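Local coordinates for protein nitrilotriacetate monooxygenase (Burkholderia pseudomallei, PDB 3SDO) that probably acts as an FMN-dependent monooxygenase of the NtaA/SnaA/DszA family, inserting one atom of molecular oxygen into an organic substrate, at residues G272-I276 with G366-F371. Residue numbers count along the deposited sequence, not the author numbering.
Sequences GIGPI and GTSEAF
Start with the backbone of 272-276: Gly272 and Ile273 are extended, Gly274 breaks the strand at phi/psi -134/71, Pro275 is extended but still loop, and the strand resumes at Ile276. The loop 366-371 runs alongside in the same direction, with CA atoms 4.5 Å apart for Ile273 and Gly366, 4.9 Å for Gly274 and Thr367, and 4.8 Å for Pro275 and Phe371; between the last two pairs the loop bulges outward through a short 3-10 turn, held by Phe371 N to Ser368 O at 3.0 Å. Three hydrogen bonds join the segments. Gly274 N donates to Gly366 O (3.0 Å, bent to 143°), which also takes a CA-H...O contact from Ile273 CA at 3.5 Å. Gly274 O accepts from Thr367 OG1 (chi1 m) at 2.8 Å; a CB placed on Gly274 would fall 2.9 Å from this OG1, a clash. Strand 268-277 belongs to the luciferase-like TIM barrel, between 235-238 (Gly272 bonds Ser238) and 393-396 (Ile273 bonds Met395, and Gly397 just beyond); past the break it pairs with the short strand 372-373 (Ile276 with Gly373). Ile276 N donates to Phe371 O (3.0 Å, 158°), which also takes a CA-H...O contact from Pro275 CA at 3.2 Å. Over one face of the Phe371 ring (chi1 m) sits CG2 of Ile273 (chi1 p), 4.2 Å from the centroid, a CH-pi contact; Trp385 packs edge-to-face with that ring.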
loop_
_atom_site.group_PDB
_atom_site.type_symbol
_atom_site.label_atom_id
_atom_site.label_comp_id
_atom_site.label_asym_id
_atom_site.label_seq_id
_atom_site.Cartn_x
_atom_site.Cartn_y
_atom_site.Cartn_z
ATOM N N GLY A 272 10.533 -3.857 -21.791
ATOM C CA GLY A 272 11.323 -2.917 -21.030
ATOM C C GLY A 272 12.533 -2.444 -21.785
ATOM O O GLY A 272 13.222 -3.248 -22.421
ATOM N N ILE A 273 12.764 -1.134 -21.756
ATOM C CA ILE A 273 13.901 -0.536 -22.412
ATOM C C ILE A 273 14.389 0.586 -21.532
ATOM O O ILE A 273 13.611 1.122 -20.712
ATOM C CB ILE A 273 13.574 0.027 -23.822
ATOM C CG1 ILE A 273 12.448 1.070 -23.767
ATOM C CG2 ILE A 273 13.169 -1.098 -24.744
ATOM C CD1 ILE A 273 12.244 1.842 -25.099
ATOM N N GLY A 274 15.671 0.905 -21.695
ATOM C CA GLY A 274 16.357 1.942 -20.931
ATOM C C GLY A 274 17.184 2.852 -21.818
ATOM O O GLY A 274 18.410 2.801 -21.792
ATOM N N PRO A 275 16.522 3.700 -22.603
ATOM C CA PRO A 275 17.232 4.543 -23.566
ATOM C C PRO A 275 18.079 5.651 -22.941
ATOM O O PRO A 275 17.701 6.221 -21.929
ATOM C CB PRO A 275 16.090 5.162 -24.378
ATOM C CG PRO A 275 14.917 5.123 -23.433
ATOM C CD PRO A 275 15.061 3.845 -22.735
ATOM N N ILE A 276 19.190 5.974 -23.593
ATOM C CA ILE A 276 20.060 7.062 -23.192
ATOM C C ILE A 276 20.292 7.951 -24.402
ATOM O O ILE A 276 20.814 7.491 -25.429
ATOM C CB ILE A 276 21.417 6.517 -22.696
ATOM C CG1 ILE A 276 21.209 5.521 -21.548
ATOM C CG2 ILE A 276 22.356 7.669 -22.286
ATOM C CD1 ILE A 276 22.533 4.934 -20.988
ATOM N N GLY A 366 18.125 -3.689 -19.957
ATOM C CA GLY A 366 17.281 -3.104 -21.018
ATOM C C GLY A 366 17.971 -2.020 -21.851
ATOM O O GLY A 366 17.327 -1.348 -22.693
ATOM N N THR A 367 19.275 -1.838 -21.620
ATOM C CA THR A 367 20.071 -0.840 -22.360
ATOM C C THR A 367 20.964 -1.590 -23.354
ATOM O O THR A 367 21.852 -2.336 -22.952
ATOM C CB THR A 367 20.906 0.095 -21.400
ATOM O OG1 THR A 367 20.018 0.892 -20.586
ATOM C CG2 THR A 367 21.798 1.033 -22.191
ATOM N N SER A 368 20.642 -1.447 -24.639
ATOM C CA SER A 368 21.460 -1.948 -25.750
ATOM C C SER A 368 21.832 -0.730 -26.579
ATOM O O SER A 368 21.221 0.323 -26.431
ATOM C CB SER A 368 20.673 -2.941 -26.612
ATOM O OG SER A 368 19.808 -2.250 -27.518
ATOM N N GLU A 369 22.810 -0.875 -27.459
ATOM C CA GLU A 369 23.387 0.287 -28.121
ATOM C C GLU A 369 22.431 0.915 -29.128
ATOM O O GLU A 369 22.532 2.112 -29.392
ATOM C CB GLU A 369 24.763 -0.022 -28.736
ATOM C CG GLU A 369 24.775 -0.690 -30.120
ATOM C CD GLU A 369 26.148 -0.585 -30.781
ATOM O OE1 GLU A 369 27.146 -0.414 -30.034
ATOM O OE2 GLU A 369 26.231 -0.661 -32.029
ATOM N N ALA A 370 21.476 0.126 -29.630
ATOM C CA ALA A 370 20.418 0.654 -30.521
ATOM C C ALA A 370 19.536 1.698 -29.816
ATOM O O ALA A 370 18.985 2.568 -30.492
ATOM C CB ALA A 370 19.553 -0.486 -31.118
ATOM N N PHE A 371 19.431 1.628 -28.480
ATOM C CA PHE A 371 18.683 2.636 -27.712
ATOM C C PHE A 371 19.597 3.695 -27.039
ATOM O O PHE A 371 19.171 4.382 -26.106
ATOM C CB PHE A 371 17.775 1.976 -26.665
ATOM C CG PHE A 371 16.659 1.175 -27.248
ATOM C CD1 PHE A 371 15.559 1.798 -27.801
ATOM C CD2 PHE A 371 16.696 -0.203 -27.241
ATOM C CE1 PHE A 371 14.520 1.057 -28.362
ATOM C CE2 PHE A 371 15.657 -0.941 -27.802
ATOM C CZ PHE A 371 14.562 -0.292 -28.347
#